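Local coordinates for protein beta-galactosidase (Bacillus circulans subsp. alkalophilus, PDB 3TTY) that probably hydrolyses terminal beta-galactosides, releasing galactose, with a TIM-barrel glycoside hydrolase domain that binds galactose in its pocket, at residues Trp182-Trp187 against Thr212-Ile217; Ser331-Ala336 against Phe631-Asn636; Asp651-Lys656 against Arg667-Leu672. One frame throughout, in Å; residues are numbered along the deposited sequence.

Contact 1. Residues Trp182-Trp187 against Thr212-Ile217; sequences WNTSFW and TNFQGI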
loop_
_atom_site.group_PDB
_atom_site.type_symbol
_atom_site.label_atom_id
_atom_site.label_comp_id
_atom_site.label_asym_id
_atom_site.label_seq_id
_atom_site.Cartn_x
_atom_site.Cartn_y
_atom_site.Cartn_z
ATOM N N TRP A 182 -16.533 11.985 -25.832
ATOM C CA TRP A 182 -15.797 10.991 -25.051
ATOM C C TRP A 182 -14.767 10.225 -25.870
ATOM O O TRP A 182 -14.031 9.398 -25.327
ATOM C CB TRP A 182 -16.767 9.985 -24.415
ATOM C CG TRP A 182 -17.423 10.475 -23.166
ATOM C CD1 TRP A 182 -17.229 11.678 -22.562
ATOM C CD2 TRP A 182 -18.367 9.763 -22.351
ATOM N NE1 TRP A 182 -18.002 11.767 -21.432
ATOM C CE2 TRP A 182 -18.700 10.600 -21.271
ATOM C CE3 TRP A 182 -18.966 8.505 -22.436
ATOM C CZ2 TRP A 182 -19.596 10.220 -20.276
ATOM C CZ3 TRP A 182 -19.859 8.131 -21.453
ATOM C CH2 TRP A 182 -20.162 8.986 -20.383
ATOM N N ASN A 183 -14.728 10.492 -27.172
ATOM C CA ASN A 183 -13.860 9.760 -28.107
ATOM C C ASN A 183 -14.037 8.230 -28.073
ATOM O O ASN A 183 -13.070 7.477 -28.057
ATOM C CB ASN A 183 -12.395 10.124 -27.878
ATOM C CG ASN A 183 -11.604 10.133 -29.168
ATOM O OD1 ASN A 183 -12.036 10.734 -30.156
ATOM N ND2 ASN A 183 -10.475 9.430 -29.188
ATOM N N THR A 184 -15.277 7.769 -28.081
ATOM C CA THR A 184 -15.541 6.366 -27.823
ATOM C C THR A 184 -15.159 5.415 -28.964
ATOM O O THR A 184 -15.276 4.201 -28.815
ATOM C CB THR A 184 -17.006 6.134 -27.450
ATOM O OG1 THR A 184 -17.838 6.462 -28.569
ATOM C CG2 THR A 184 -17.397 6.999 -26.258
ATOM N N SER A 185 -14.716 5.937 -30.106
ATOM C CA SER A 185 -14.232 5.027 -31.146
ATOM C C SER A 185 -12.937 4.357 -30.677
ATOM O O SER A 185 -12.551 3.307 -31.200
ATOM C CB SER A 185 -14.046 5.731 -32.483
ATOM O OG SER A 185 -12.980 6.648 -32.410
ATOM N N PHE A 186 -12.287 4.962 -29.681
ATOM C CA PHE A 186 -11.120 4.370 -29.015
ATOM C C PHE A 186 -11.570 3.164 -28.179
ATOM O O PHE A 186 -12.586 3.228 -27.493
ATOM C CB PHE A 186 -10.445 5.420 -28.118
ATOM C CG PHE A 186 -9.207 4.929 -27.388
ATOM C CD1 PHE A 186 -8.007 4.759 -28.055
ATOM C CD2 PHE A 186 -9.237 4.697 -26.021
ATOM C CE1 PHE A 186 -6.870 4.343 -27.382
ATOM C CE2 PHE A 186 -8.104 4.270 -25.338
ATOM C CZ PHE A 186 -6.920 4.093 -26.017
ATOM N N TRP A 187 -10.806 2.074 -28.246
ATOM C CA TRP A 187 -11.131 0.824 -27.549
ATOM C C TRP A 187 -12.590 0.354 -27.714
ATOM O O TRP A 187 -13.221 -0.085 -26.752
ATOM C CB TRP A 187 -10.755 0.897 -26.056
ATOM C CG TRP A 187 -9.260 0.961 -25.790
ATOM C CD1 TRP A 187 -8.263 1.005 -26.723
ATOM C CD2 TRP A 187 -8.609 0.988 -24.507
ATOM N NE1 TRP A 187 -7.040 1.068 -26.106
ATOM C CE2 TRP A 187 -7.219 1.057 -24.748
ATOM C CE3 TRP A 187 -9.067 0.967 -23.184
ATOM C CZ2 TRP A 187 -6.279 1.110 -23.714
ATOM C CZ3 TRP A 187 -8.142 1.020 -22.157
ATOM C CH2 TRP A 187 -6.755 1.090 -22.427
ATOM N N THR A 212 -7.567 6.050 -14.846
ATOM C CA THR A 212 -8.740 5.753 -15.661
ATOM C C THR A 212 -8.368 5.436 -17.106
ATOM O O THR A 212 -7.381 5.943 -17.623
ATOM C CB THR A 212 -9.740 6.931 -15.661
ATOM O OG1 THR A 212 -11.007 6.496 -16.170
ATOM C CG2 THR A 212 -9.212 8.081 -16.515
ATOM N N ASN A 213 -9.175 4.591 -17.744
ATOM C CA ASN A 213 -9.030 4.281 -19.160
ATOM C C ASN A 213 -9.714 5.329 -20.043
ATOM O O ASN A 213 -9.337 5.527 -21.197
ATOM C CB ASN A 213 -9.655 2.925 -19.450
ATOM C CG ASN A 213 -8.927 1.792 -18.772
ATOM O OD1 ASN A 213 -7.704 1.725 -18.791
ATOM N ND2 ASN A 213 -9.675 0.900 -18.158
ATOM N N PHE A 214 -10.732 5.985 -19.487
ATOM C CA PHE A 214 -11.557 6.925 -20.236
ATOM C C PHE A 214 -11.769 8.227 -19.470
ATOM O O PHE A 214 -12.749 8.359 -18.743
ATOM C CB PHE A 214 -12.908 6.275 -20.583
ATOM C CG PHE A 214 -12.945 5.721 -21.963
ATOM C CD1 PHE A 214 -12.337 4.507 -22.252
ATOM C CD2 PHE A 214 -13.527 6.443 -22.998
ATOM C CE1 PHE A 214 -12.328 4.015 -23.554
ATOM C CE2 PHE A 214 -13.519 5.952 -24.291
ATOM C CZ PHE A 214 -12.917 4.741 -24.568
ATOM N N GLN A 215 -10.866 9.195 -19.636
ATOM C CA GLN A 215 -10.929 10.380 -18.771
ATOM C C GLN A 215 -12.218 11.186 -18.966
ATOM O O GLN A 215 -12.717 11.809 -18.025
ATOM C CB GLN A 215 -9.658 11.268 -18.808
ATOM C CG GLN A 215 -8.524 10.878 -19.750
ATOM C CD GLN A 215 -7.889 9.521 -19.471
ATOM O OE1 GLN A 215 -8.303 8.518 -20.042
ATOM N NE2 GLN A 215 -6.857 9.494 -18.627
ATOM N N GLY A 216 -12.775 11.141 -20.174
ATOM C CA GLY A 216 -13.982 11.885 -20.463
ATOM C C GLY A 216 -15.127 11.460 -19.566
ATOM O O GLY A 216 -15.900 12.294 -19.074
ATOM N N ILE A 217 -15.241 10.154 -19.358
ATOM C CA ILE A 217 -16.256 9.605 -18.472
ATOM C C ILE A 217 -15.968 9.983 -17.006
ATOM O O ILE A 217 -16.837 10.469 -16.294
ATOM C CB ILE A 217 -16.320 8.076 -18.635
ATOM C CG1 ILE A 217 -16.602 7.722 -20.097
ATOM C CG2 ILE A 217 -17.376 7.477 -17.724
ATOM C CD1 ILE A 217 -16.730 6.227 -20.360
HETATM O O HOH W 1 -12.670 9.968 -22.894
#
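Trp-182 packs against Ile-217, which covers one face of its ring, and passes close to the backbone of Gly-216. From CB, chi1 of -81° sets CG beside the backbone N. CD1 comes to 3.7 Å from Gly-216 C, where a side chain on the glycine would collide with it. NE1 passes the same peptide and bonds to Asp-220 OD1. CE3 and CZ3 meet Ile-217 CG1 and CD1, and CH2 at the tip comes near Ile-217 CG2. Ile-217 CG1 stands 3.4 Å from the centroid of the six-membered ring, a CH-pi contact. An alanine here would probably leave Asp-220 without this N-H and open a gap over Ile-217. A water joins Trp-182 O to Gly-216 N. Phe-214 points into the turn Asn-183 to Phe-186, its CZ 3.3 Å from Phe-186 O, which lies at the edge of the Phe-214 ring, in its plane. Asn-213 OD1 meets the edge of Trp-187 at CZ3, 3.5 Å away. Trp-187 also meets Phe-45 of the second subunit and lies about 4 Å from a bound galactose at the nearest atoms, consistent with a pocket completed across the subunit interface. The contact sets the Schellman motif ending helix 175-181 against the start of helix 215-243, with Phe-214 at the N-cap position.

Contact 2. Residues Ser331-Ala336 against Phe631-Asn636; sequences SYQAVA and FVMNHN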
loop_
_atom_site.group_PDB
_atom_site.type_symbol
_atom_site.label_atom_id
_atom_site.label_comp_id
_atom_site.label_asym_id
_atom_site.label_seq_id
_atom_site.Cartn_x
_atom_site.Cartn_y
_atom_site.Cartn_z
ATOM N N SER A 331 -5.437 32.601 13.295
ATOM C CA SER A 331 -6.751 33.258 13.256
ATOM C C SER A 331 -6.673 34.584 12.506
ATOM O O SER A 331 -7.502 34.854 11.642
ATOM C CB SER A 331 -7.308 33.512 14.670
ATOM O OG SER A 331 -7.429 32.314 15.415
ATOM N N TYR A 332 -5.689 35.418 12.845
ATOM C CA TYR A 332 -5.517 36.679 12.128
ATOM C C TYR A 332 -5.035 36.473 10.691
ATOM O O TYR A 332 -5.260 37.326 9.827
ATOM C CB TYR A 332 -4.595 37.640 12.876
ATOM C CG TYR A 332 -5.260 38.286 14.069
ATOM C CD1 TYR A 332 -6.397 39.067 13.911
ATOM C CD2 TYR A 332 -4.755 38.110 15.349
ATOM C CE1 TYR A 332 -7.023 39.654 15.003
ATOM C CE2 TYR A 332 -5.368 38.690 16.439
ATOM C CZ TYR A 332 -6.500 39.458 16.258
ATOM O OH TYR A 332 -7.100 40.041 17.340
ATOM N N GLN A 333 -4.377 35.347 10.431
ATOM C CA GLN A 333 -4.021 35.033 9.060
ATOM C C GLN A 333 -5.298 34.868 8.231
ATOM O O GLN A 333 -5.376 35.362 7.109
ATOM C CB GLN A 333 -3.132 33.791 8.952
ATOM C CG GLN A 333 -2.459 33.662 7.579
ATOM C CD GLN A 333 -1.756 32.333 7.397
ATOM O OE1 GLN A 333 -2.208 31.304 7.909
ATOM N NE2 GLN A 333 -0.639 32.346 6.666
ATOM N N ALA A 334 -6.294 34.188 8.788
ATOM C CA ALA A 334 -7.575 34.052 8.114
ATOM C C ALA A 334 -8.203 35.423 7.876
ATOM O O ALA A 334 -8.615 35.747 6.756
ATOM C CB ALA A 334 -8.502 33.171 8.900
ATOM N N VAL A 335 -8.260 36.238 8.924
ATOM C CA VAL A 335 -8.867 37.555 8.805
ATOM C C VAL A 335 -8.164 38.377 7.726
ATOM O O VAL A 335 -8.809 39.051 6.921
ATOM C CB VAL A 335 -8.831 38.315 10.145
ATOM C CG1 VAL A 335 -9.439 39.711 9.980
ATOM C CG2 VAL A 335 -9.556 37.513 11.226
ATOM N N ALA A 336 -6.836 38.297 7.719
ATOM C CA ALA A 336 -5.993 38.999 6.758
ATOM C C ALA A 336 -6.381 38.672 5.313
ATOM O O ALA A 336 -6.172 39.479 4.407
ATOM C CB ALA A 336 -4.536 38.630 6.994
ATOM N N PHE A 631 -1.985 43.637 7.481
ATOM C CA PHE A 631 -1.845 42.560 8.439
ATOM C C PHE A 631 -0.413 42.050 8.410
ATOM O O PHE A 631 0.037 41.487 7.411
ATOM C CB PHE A 631 -2.845 41.440 8.132
ATOM C CG PHE A 631 -4.283 41.835 8.372
ATOM C CD1 PHE A 631 -4.968 41.382 9.493
ATOM C CD2 PHE A 631 -4.942 42.670 7.482
ATOM C CE1 PHE A 631 -6.278 41.758 9.726
ATOM C CE2 PHE A 631 -6.261 43.043 7.703
ATOM C CZ PHE A 631 -6.932 42.587 8.831
ATOM N N VAL A 632 0.313 42.268 9.501
ATOM C CA VAL A 632 1.691 41.816 9.591
ATOM C C VAL A 632 1.762 40.641 10.538
ATOM O O VAL A 632 1.313 40.722 11.680
ATOM C CB VAL A 632 2.628 42.908 10.097
ATOM C CG1 VAL A 632 4.071 42.428 10.029
ATOM C CG2 VAL A 632 2.435 44.174 9.286
ATOM N N MET A 633 2.329 39.541 10.054
ATOM C CA MET A 633 2.253 38.282 10.770
ATOM C C MET A 633 3.595 37.599 10.768
ATOM O O MET A 633 4.107 37.201 9.726
ATOM C CB MET A 633 1.151 37.418 10.172
ATOM C CG MET A 633 -0.204 38.136 10.275
ATOM S SD MET A 633 -1.493 37.562 9.177
ATOM C CE MET A 633 -0.836 38.016 7.567
ATOM N N ASN A 634 4.174 37.487 11.954
ATOM C CA ASN A 634 5.492 36.906 12.099
ATOM C C ASN A 634 5.400 35.438 12.438
ATOM O O ASN A 634 5.123 35.093 13.575
ATOM C CB ASN A 634 6.271 37.632 13.196
ATOM C CG ASN A 634 7.667 37.086 13.367
ATOM O OD1 ASN A 634 8.132 36.272 12.559
ATOM N ND2 ASN A 634 8.354 37.530 14.419
ATOM N N HIS A 635 5.644 34.579 11.456
ATOM C CA HIS A 635 5.602 33.136 11.670
ATOM C C HIS A 635 6.848 32.576 12.368
ATOM O O HIS A 635 6.848 31.427 12.821
ATOM C CB HIS A 635 5.367 32.412 10.338
ATOM C CG HIS A 635 4.081 32.792 9.664
ATOM N ND1 HIS A 635 2.863 32.277 10.045
ATOM C CD2 HIS A 635 3.828 33.633 8.633
ATOM C CE1 HIS A 635 1.913 32.787 9.282
ATOM N NE2 HIS A 635 2.471 33.613 8.416
ATOM N N ASN A 636 7.905 33.384 12.451
ATOM C CA ASN A 636 9.150 32.952 13.095
ATOM C C ASN A 636 9.015 32.800 14.607
ATOM O O ASN A 636 8.215 33.490 15.240
ATOM C CB ASN A 636 10.290 33.926 12.791
ATOM C CG ASN A 636 10.493 34.138 11.316
ATOM O OD1 ASN A 636 11.174 33.356 10.654
ATOM N ND2 ASN A 636 9.911 35.206 10.787
#
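The Phe-631 ring carries Ala-336 on one face. Ala-336 CA sits over the ring centre, 3.7 Å from the centroid, in a CH-pi contact. Val-335 CG1 approaches the same ring obliquely, 3.8 Å from Phe-631 CE1. The second flat group, the imidazole of His-635, stacks on Phe-284. Across the contact, His-635 CE1 lies 3.7 Å from Gln-333 NE2, and the amide and ring planes are turned 53° apart. The two groups do not bond to each other. Each sends its NE2 to Glu-618 OE1, so one carboxylate oxygen holds both in place. Gln-333 NE2 also bonds to the backbone oxygen of Phe-284, which further fixes the turn of the amide.

Met-633 fills the middle. Its SD rests 3.6 Å from Gln-333 CA and 3.8 Å from Tyr-332 O. The chain then bends at chi3, -66°, which places CE 3.8 Å from Ala-336 CB. Ala-336 CB also packs on Phe-631 CB at 3.5 Å.

Helix 326-336 thus lies over strand 627-634, with segment axes 9.0 Å apart and running at 148° to each other. Arg-622 NH1, on the next strand, bonds to Val-335 O. This is a buried interface between domains: a helix from between the last two strands of the TIM barrel packs on the antiparallel sheet of the C-terminal domain.

Contact 3. Residues Asp651-Lys656 against Arg667-Leu672; sequences DLLTGK and RGVMIL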
loop_
_atom_site.group_PDB
_atom_site.type_symbol
_atom_site.label_atom_id
_atom_site.label_comp_id
_atom_site.label_asym_id
_atom_site.label_seq_id
_atom_site.Cartn_x
_atom_site.Cartn_y
_atom_site.Cartn_z
ATOM N N ASP A 651 -1.005 50.595 15.108
ATOM C CA ASP A 651 -1.275 49.187 15.246
ATOM C C ASP A 651 -2.628 49.046 15.931
ATOM O O ASP A 651 -2.793 49.457 17.073
ATOM C CB ASP A 651 -0.186 48.541 16.087
ATOM C CG ASP A 651 -0.327 47.047 16.153
ATOM O OD1 ASP A 651 -1.435 46.555 15.830
ATOM O OD2 ASP A 651 0.659 46.371 16.527
ATOM N N LEU A 652 -3.605 48.488 15.228
ATOM C CA LEU A 652 -4.950 48.393 15.771
ATOM C C LEU A 652 -4.965 47.629 17.091
ATOM O O LEU A 652 -5.783 47.910 17.964
ATOM C CB LEU A 652 -5.881 47.715 14.765
ATOM C CG LEU A 652 -7.028 48.558 14.200
ATOM C CD1 LEU A 652 -6.685 50.050 14.170
ATOM C CD2 LEU A 652 -7.437 48.062 12.820
ATOM N N LEU A 653 -4.045 46.677 17.238
ATOM C CA LEU A 653 -4.079 45.746 18.362
ATOM C C LEU A 653 -3.445 46.297 19.643
ATOM O O LEU A 653 -3.866 45.939 20.745
ATOM C CB LEU A 653 -3.432 44.413 17.977
ATOM C CG LEU A 653 -4.129 43.583 16.893
ATOM C CD1 LEU A 653 -3.315 42.327 16.566
ATOM C CD2 LEU A 653 -5.543 43.217 17.315
ATOM N N THR A 654 -2.438 47.155 19.496
ATOM C CA THR A 654 -1.793 47.802 20.641
ATOM C C THR A 654 -2.255 49.247 20.848
ATOM O O THR A 654 -2.117 49.799 21.935
ATOM C CB THR A 654 -0.250 47.803 20.511
ATOM O OG1 THR A 654 0.144 48.557 19.355
ATOM C CG2 THR A 654 0.280 46.387 20.393
ATOM N N GLY A 655 -2.806 49.854 19.806
ATOM C CA GLY A 655 -3.184 51.254 19.848
ATOM C C GLY A 655 -1.997 52.187 19.627
ATOM O O GLY A 655 -2.163 53.407 19.574
ATOM N N LYS A 656 -0.798 51.622 19.500
ATOM C CA LYS A 656 0.417 52.425 19.347
ATOM C C LYS A 656 0.614 52.972 17.937
ATOM O O LYS A 656 0.053 52.459 16.972
ATOM C CB LYS A 656 1.659 51.637 19.789
ATOM C CG LYS A 656 1.681 51.363 21.286
ATOM C CD LYS A 656 2.923 50.614 21.744
ATOM C CE LYS A 656 2.852 50.358 23.252
ATOM N NZ LYS A 656 4.006 49.575 23.779
ATOM N N ARG A 667 5.677 34.993 16.662
ATOM C CA ARG A 667 4.257 34.676 16.497
ATOM C C ARG A 667 3.360 35.907 16.517
ATOM O O ARG A 667 2.139 35.787 16.640
ATOM C CB ARG A 667 3.793 33.707 17.584
ATOM C CG ARG A 667 4.015 32.248 17.253
ATOM C CD ARG A 667 5.468 31.834 17.355
ATOM N NE ARG A 667 5.694 30.611 16.586
ATOM C CZ ARG A 667 6.208 29.487 17.070
ATOM N NH1 ARG A 667 6.584 29.403 18.338
ATOM N NH2 ARG A 667 6.355 28.443 16.266
ATOM N N GLY A 668 3.961 37.084 16.390
ATOM C CA GLY A 668 3.238 38.325 16.606
ATOM C C GLY A 668 2.348 38.725 15.447
ATOM O O GLY A 668 2.529 38.261 14.325
ATOM N N VAL A 669 1.380 39.588 15.729
ATOM C CA VAL A 669 0.490 40.118 14.704
ATOM C C VAL A 669 0.312 41.611 14.945
ATOM O O VAL A 669 0.057 42.036 16.072
ATOM C CB VAL A 669 -0.908 39.437 14.742
ATOM C CG1 VAL A 669 -1.871 40.102 13.770
ATOM C CG2 VAL A 669 -0.793 37.948 14.448
ATOM N N MET A 670 0.464 42.398 13.884
ATOM C CA MET A 670 0.143 43.813 13.924
ATOM C C MET A 670 -0.827 44.075 12.787
ATOM O O MET A 670 -0.773 43.423 11.746
ATOM C CB MET A 670 1.402 44.665 13.739
ATOM C CG MET A 670 2.579 44.263 14.640
ATOM S SD MET A 670 4.121 45.131 14.267
ATOM C CE MET A 670 3.596 46.824 14.512
ATOM N N ILE A 671 -1.727 45.022 12.997
ATOM C CA ILE A 671 -2.630 45.453 11.952
ATOM C C ILE A 671 -2.469 46.959 11.805
ATOM O O ILE A 671 -3.080 47.740 12.539
ATOM C CB ILE A 671 -4.089 45.099 12.282
ATOM C CG1 ILE A 671 -4.215 43.608 12.615
ATOM C CG2 ILE A 671 -4.998 45.471 11.138
ATOM C CD1 ILE A 671 -5.589 43.217 13.090
ATOM N N LEU A 672 -1.625 47.355 10.860
ATOM C CA LEU A 672 -1.316 48.757 10.639
ATOM C C LEU A 672 -2.439 49.440 9.896
ATOM O O LEU A 672 -2.790 49.030 8.797
ATOM C CB LEU A 672 -0.023 48.881 9.845
ATOM C CG LEU A 672 1.279 48.900 10.648
ATOM C CD1 LEU A 672 1.074 48.475 12.111
ATOM C CD2 LEU A 672 2.350 48.066 9.959
HETATM O O HOH W 2 0.445 44.133 17.691
#
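Asp-651 and Leu-672 form an antiparallel, non-hydrogen-bonded pair, and an Asx turn begins at the aspartate. Chi1 of -174° puts Asp-651 CG anti to its own N. OD1 accepts two N-H groups. Leu-653 N, at 3.0 Å from Asp-651 OD1, makes the Asx turn. Ile-671 N reaches Asp-651 OD1 from the opposite face of the carboxylate, at 3.2 Å and nearly straight (167°). Both donors stand well out of the carboxylate plane, one on each face, which should limit rotation of the group. Asp-651 OD2 lies 3.4 Å from both CB and CG of Met-670. A water donates to this oxygen and to Val-669 O, and so bridges the two segments. The backbone adds a straight bond of 2.8 Å from Leu-652 N to Ile-671 O.

These bonds join strand 669-674 to strand 649-651 in the five-stranded antiparallel sheet of the C-terminal domain. Residues 651-656 turn the chain back toward strand 657-658. Within this turn Asp-651 N bonds to Lys-656 O, and Thr-654 OG1 accepts from Lys-656 N in an ST turn.

The two leucines after the aspartate pack on the strand. Leu-652 CD2 lies 3.9 Å from Ile-671 CG2. Leu-653 CD1 lies 3.4 Å from Val-669 O and touches Val-669 CG1, while its CG comes to 4.1 Å from Ile-671 CD1. Leu-672 CD1 bends back to within 4.0 Å of Asp-651 CA. Tyr-332 of helix 326-336 packs on both Leu-653 and Val-669.

Overall arrangement
From the N terminus the three contacts follow in series; none nests in or crosses another. Contact 1 closes a loop of 24 residues and sets the loop after helix 175-181 against the start of helix 215-243. Contact 2 closes the longest loop, 294 residues, and ties the barrel to the C-terminal domain. Contact 3 closes ten residues inside that domain. Contact 1 stands apart, its centre 46 Å from that of contact 2 and on the opposite side of the chain's centre. Contacts 2 and 3 touch, with centres 10 Å apart. Strands 627-634 and 669-674 are neighbours in one sheet, and Val-632 N probably bonds to Met-670 O at 2.7 Å.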